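Local structure of UPF0045 protein MJ1052 (Methanocaldococcus jannaschii, 2EKY) at residues Ile14-Gly19 with Arg73-Leu78; Lys34-Lys39 with Leu57-Glu62. The protein is of unknown function but probably binds thiamine or a related small ligand. All coordinates share one frame; numbering follows the deposited sequence.

Both contacts lie in one domain, a four-stranded antiparallel sheet with two helices packed on one of its faces. Interaction 1 pairs the end of strand 6-16 with the start of strand 73-83 inside the sheet. Interaction 2 lies in the helical layer, where the chain leaving helix 23-35 meets helix 53-68, and its centre is about 18 Å from that of interaction 1. Along the sequence it is nested within the loop that interaction 1 closes. The two contacts touch directly: Phe60 and Leu57 of helix 53-68 pack on Ser76, Ser77 and Leu78. Sheet pairing and helix packing are thus coupled through that helix, and both contacts also reach the second subunit.

Interaction 1 (Ile14-Gly19 with Arg73-Leu78)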
# COMPACT_ATOMS: atom_id res chain seq x y z
N ILE B 14 6.44 -8.85 -4.01
CA ILE B 14 6.86 -8.53 -5.37
C ILE B 14 8.33 -8.82 -5.63
O ILE B 14 9.21 -8.13 -5.13
CB ILE B 14 6.61 -7.04 -5.68
CG1 ILE B 14 5.14 -6.71 -5.45
CG2 ILE B 14 7.00 -6.73 -7.12
CD1 ILE B 14 4.81 -5.23 -5.60
N PRO B 15 8.62 -9.85 -6.43
CA PRO B 15 10.03 -10.14 -6.69
C PRO B 15 10.55 -9.29 -7.85
O PRO B 15 9.85 -9.07 -8.84
CB PRO B 15 10.02 -11.62 -7.03
CG PRO B 15 8.72 -11.78 -7.75
CD PRO B 15 7.76 -10.95 -6.92
N LEU B 16 11.77 -8.78 -7.69
CA LEU B 16 12.40 -8.01 -8.74
C LEU B 16 13.45 -8.95 -9.32
O LEU B 16 14.57 -9.04 -8.82
CB LEU B 16 13.05 -6.74 -8.19
CG LEU B 16 12.11 -5.54 -8.00
CD1 LEU B 16 10.97 -5.92 -7.07
CD2 LEU B 16 12.89 -4.36 -7.44
N GLY B 17 13.05 -9.69 -10.34
CA GLY B 17 13.95 -10.64 -10.98
C GLY B 17 13.98 -10.45 -12.48
O GLY B 17 13.63 -9.38 -12.99
N LYS B 18 14.39 -11.50 -13.19
CA LYS B 18 14.48 -11.48 -14.64
C LYS B 18 13.20 -11.97 -15.31
O LYS B 18 12.75 -13.09 -15.05
CB LYS B 18 15.66 -12.35 -15.10
CG LYS B 18 15.50 -12.91 -16.51
CD LYS B 18 16.69 -12.57 -17.38
CE LYS B 18 16.77 -11.08 -17.62
NZ LYS B 18 17.97 -10.73 -18.38
N GLY B 19 12.63 -11.14 -16.18
CA GLY B 19 11.40 -11.52 -16.86
C GLY B 19 10.19 -10.95 -16.15
O GLY B 19 10.14 -10.92 -14.92
N ARG B 73 16.14 -9.11 -5.22
CA ARG B 73 15.47 -8.05 -4.49
C ARG B 73 13.98 -8.33 -4.40
O ARG B 73 13.37 -8.82 -5.36
CB ARG B 73 15.70 -6.70 -5.19
CG ARG B 73 15.20 -5.48 -4.41
CD ARG B 73 15.54 -4.20 -5.16
NE ARG B 73 15.46 -3.00 -4.32
CZ ARG B 73 15.87 -1.79 -4.71
NH1 ARG B 73 16.39 -1.62 -5.92
NH2 ARG B 73 15.78 -0.76 -3.88
N VAL B 74 13.41 -8.03 -3.24
CA VAL B 74 11.98 -8.24 -3.02
C VAL B 74 11.36 -7.07 -2.28
O VAL B 74 11.93 -6.54 -1.33
CB VAL B 74 11.74 -9.53 -2.19
CG1 VAL B 74 10.25 -9.72 -1.92
CG2 VAL B 74 12.30 -10.75 -2.93
N VAL B 75 10.18 -6.65 -2.75
CA VAL B 75 9.45 -5.57 -2.09
C VAL B 75 8.17 -6.24 -1.62
O VAL B 75 7.34 -6.66 -2.43
CB VAL B 75 9.11 -4.42 -3.07
CG1 VAL B 75 8.32 -3.34 -2.35
CG2 VAL B 75 10.39 -3.82 -3.66
N SER B 76 8.01 -6.36 -0.30
CA SER B 76 6.84 -7.02 0.25
C SER B 76 6.03 -6.07 1.11
O SER B 76 6.59 -5.28 1.87
CB SER B 76 7.27 -8.23 1.08
OG SER B 76 8.06 -9.11 0.30
N SER B 77 4.71 -6.16 0.98
CA SER B 77 3.81 -5.30 1.73
C SER B 77 2.85 -6.10 2.58
O SER B 77 2.35 -7.15 2.16
CB SER B 77 3.00 -4.42 0.77
OG SER B 77 3.85 -3.66 -0.08
N LEU B 78 2.59 -5.60 3.79
CA LEU B 78 1.66 -6.24 4.72
C LEU B 78 0.74 -5.15 5.24
O LEU B 78 1.20 -4.13 5.74
CB LEU B 78 2.41 -6.86 5.91
CG LEU B 78 1.54 -7.28 7.10
CD1 LEU B 78 0.65 -8.45 6.70
CD2 LEU B 78 2.43 -7.67 8.28
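Leu16 and Arg73 run next to each other in the same direction, Leu16 CD2 resting 3.5 Å from Arg73 CD, so that a branched apolar end follows the methylene part of a long charged chain. Arg73 can offer this length because its CG is anti to the backbone N (chi1 -172°) and the chain stays extended to NE, carrying the guanidinium beyond the leucine. There NH2 makes a salt bridge with Asp81 of the second subunit and NH1 a hydrogen bond to Ala20 O of the third. The other leucine branch turns to the next residue on this face: Leu16 CD1 meets Val75 CG2 at 4.0 Å, the two side chains meeting at a slant. The backbones beneath are antiparallel neighbours in a ferredoxin-like sheet, where the first strand, 6-16, pairs with the last, 73-83. Ile14 and Val75 form a hydrogen-bonded pair, with Ile14 N 2.8 Å from Val75 O and, in return, Val75 N 3.0 Å from Ile14 O in a nearly straight bond (172° at the hydrogen). A further bond joins Leu16 N to Arg73 O at 2.8 Å, whereas Arg73 N is buried without a partner. Pro15 and Val74 alternate to the sheet face under helix 53-68, and both touch Val67. Theirs is a non-hydrogen-bonded pair, a place where a proline costs no bond between these strands, since its missing N-H is not called on. Val74 brings its CA within 3.5 Å of Ile14 O in a CH...O contact, with its CG1 near the same oxygen. Beta-branched Val75 and Ile14 suit the extended backbone and furnish the opposite face, where each also packs on Ile14 of the third subunit.

Interaction 2 (Lys34-Lys39 with Leu57-Glu62); sequences KKYDLK and LKAFKE
Tyr36 and Ala59 mark the closest backbone approach, their CA atoms 6.6 Å apart, where the chain leaving the weakly bonded last turn of helix 23-35 passes alongside helix 53-68. Asp37 then centres an inverse gamma turn, closed by a weak bond from Leu38 N to Tyr36 O of 2.9 Å, and the side chains of Tyr36 and Leu38, at the two ends of the turn, both meet Ala59 of helix 53-68. The tyrosine ring lies with one face on Ala59: the methyl CB sits 3.8 Å from the ring centroid and 15° off its normal, a CH-pi contact. Alanine suits the site because a single methyl lets the flat ring come this close to the helix backbone. With CG anti to its carbonyl carbon (chi1 -68°), the ring lies across Ala59 and carries its hydroxyl OH to the Glu62 stem, 3.3 Å from Glu62 CB. That is a contact with the aliphatic base of the glutamate rather than a hydrogen bond. From the far end of the turn, Leu38 CD1 reaches the same alanine methyl, at 3.9 Å from Ala59 CB; Phe33 of helix 23-35 packs on this alanine too. A leucine in place of Tyr36 would probably leave the Ala59 methyl without its flat aromatic cover and open a gap beside the Glu62 stem. Glu62 bends at chi2 and turns its carboxylate to a water, which lies 2.7 Å from OE2 and donates to it. The same water accepts from Lys35 NZ at 3.1 Å. Such chemistry implies an amphipathic seam: CH-pi and methyl contacts, with no direct hydrogen bond, join 34-39 to 57-62, Asp37 N bonds Glu55 OE2 one turn earlier in the helix, and Lys35 and Glu62 probably attract each other through water.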
# COMPACT_ATOMS: atom_id res chain seq x y z
N LYS B 34 0.11 -20.90 3.31
CA LYS B 34 -0.75 -22.05 3.55
C LYS B 34 -0.18 -23.02 4.58
O LYS B 34 -0.92 -23.81 5.17
CB LYS B 34 -1.02 -22.80 2.25
CG LYS B 34 -1.88 -22.04 1.25
CD LYS B 34 -2.13 -22.86 -0.00
CE LYS B 34 -2.93 -22.08 -1.02
NZ LYS B 34 -3.21 -22.89 -2.24
N LYS B 35 1.13 -22.96 4.80
CA LYS B 35 1.77 -23.84 5.77
C LYS B 35 1.51 -23.39 7.20
O LYS B 35 1.71 -24.15 8.15
CB LYS B 35 3.28 -23.90 5.53
CG LYS B 35 3.67 -24.58 4.22
CD LYS B 35 5.19 -24.70 4.09
CE LYS B 35 5.86 -23.33 4.12
NZ LYS B 35 7.34 -23.41 3.93
N TYR B 36 1.07 -22.14 7.35
CA TYR B 36 0.79 -21.60 8.67
C TYR B 36 -0.67 -21.78 9.06
O TYR B 36 -1.49 -22.20 8.25
CB TYR B 36 1.19 -20.12 8.75
CG TYR B 36 2.69 -19.90 8.68
CD1 TYR B 36 3.38 -20.03 7.47
CD2 TYR B 36 3.43 -19.64 9.83
CE1 TYR B 36 4.77 -19.90 7.41
CE2 TYR B 36 4.81 -19.50 9.79
CZ TYR B 36 5.48 -19.64 8.58
OH TYR B 36 6.85 -19.53 8.54
N ASP B 37 -0.98 -21.46 10.31
CA ASP B 37 -2.33 -21.60 10.84
C ASP B 37 -3.16 -20.38 10.49
O ASP B 37 -3.54 -19.59 11.36
CB ASP B 37 -2.23 -21.79 12.36
CG ASP B 37 -3.54 -22.23 12.97
OD1 ASP B 37 -4.34 -22.88 12.27
OD2 ASP B 37 -3.76 -21.93 14.17
N LEU B 38 -3.47 -20.24 9.20
CA LEU B 38 -4.22 -19.10 8.71
C LEU B 38 -5.21 -19.47 7.62
O LEU B 38 -5.06 -20.48 6.95
CB LEU B 38 -3.25 -18.08 8.11
CG LEU B 38 -1.99 -17.72 8.89
CD1 LEU B 38 -0.94 -17.16 7.93
CD2 LEU B 38 -2.32 -16.72 9.98
N LYS B 39 -6.23 -18.63 7.46
CA LYS B 39 -7.20 -18.81 6.40
C LYS B 39 -6.57 -17.98 5.29
O LYS B 39 -6.18 -16.83 5.52
CB LYS B 39 -8.56 -18.23 6.80
CG LYS B 39 -9.60 -18.30 5.68
CD LYS B 39 -10.96 -17.80 6.14
CE LYS B 39 -11.98 -17.85 5.01
NZ LYS B 39 -13.31 -17.32 5.44
N LEU B 57 2.64 -12.24 11.06
CA LEU B 57 3.94 -11.58 10.96
C LEU B 57 5.03 -12.61 10.65
O LEU B 57 5.94 -12.35 9.86
CB LEU B 57 4.25 -10.83 12.25
CG LEU B 57 3.45 -9.53 12.42
CD1 LEU B 57 3.48 -9.07 13.86
CD2 LEU B 57 4.02 -8.45 11.50
N LYS B 58 4.93 -13.79 11.27
CA LYS B 58 5.91 -14.85 11.03
C LYS B 58 5.81 -15.34 9.59
O LYS B 58 6.82 -15.50 8.91
CB LYS B 58 5.67 -16.03 11.97
CG LYS B 58 5.79 -15.71 13.44
CD LYS B 58 5.34 -16.88 14.29
CE LYS B 58 5.30 -16.52 15.76
NZ LYS B 58 4.86 -17.67 16.60
N ALA B 59 4.59 -15.59 9.14
CA ALA B 59 4.36 -16.07 7.78
C ALA B 59 4.85 -15.04 6.77
O ALA B 59 5.45 -15.40 5.75
CB ALA B 59 2.87 -16.34 7.57
N PHE B 60 4.60 -13.77 7.06
CA PHE B 60 5.01 -12.68 6.18
C PHE B 60 6.53 -12.68 6.01
O PHE B 60 7.04 -12.66 4.88
CB PHE B 60 4.56 -11.33 6.77
CG PHE B 60 4.98 -10.13 5.97
CD1 PHE B 60 4.54 -9.95 4.66
CD2 PHE B 60 5.83 -9.18 6.52
CE1 PHE B 60 4.93 -8.84 3.92
CE2 PHE B 60 6.23 -8.06 5.79
CZ PHE B 60 5.78 -7.89 4.49
N LYS B 61 7.25 -12.72 7.12
CA LYS B 61 8.71 -12.73 7.06
C LYS B 61 9.23 -13.94 6.29
O LYS B 61 10.15 -13.81 5.48
CB LYS B 61 9.32 -12.73 8.47
CG LYS B 61 10.84 -12.59 8.43
CD LYS B 61 11.51 -12.80 9.79
CE LYS B 61 13.02 -12.67 9.64
NZ LYS B 61 13.78 -13.01 10.88
N GLU B 62 8.64 -15.10 6.52
CA GLU B 62 9.11 -16.30 5.84
C GLU B 62 8.80 -16.29 4.34
O GLU B 62 9.62 -16.74 3.54
CB GLU B 62 8.52 -17.55 6.50
CG GLU B 62 9.02 -18.87 5.92
CD GLU B 62 10.53 -19.00 5.95
OE1 GLU B 62 11.18 -18.35 6.79
OE2 GLU B 62 11.08 -19.77 5.13
O HOH W 1 9.72 -21.44 3.55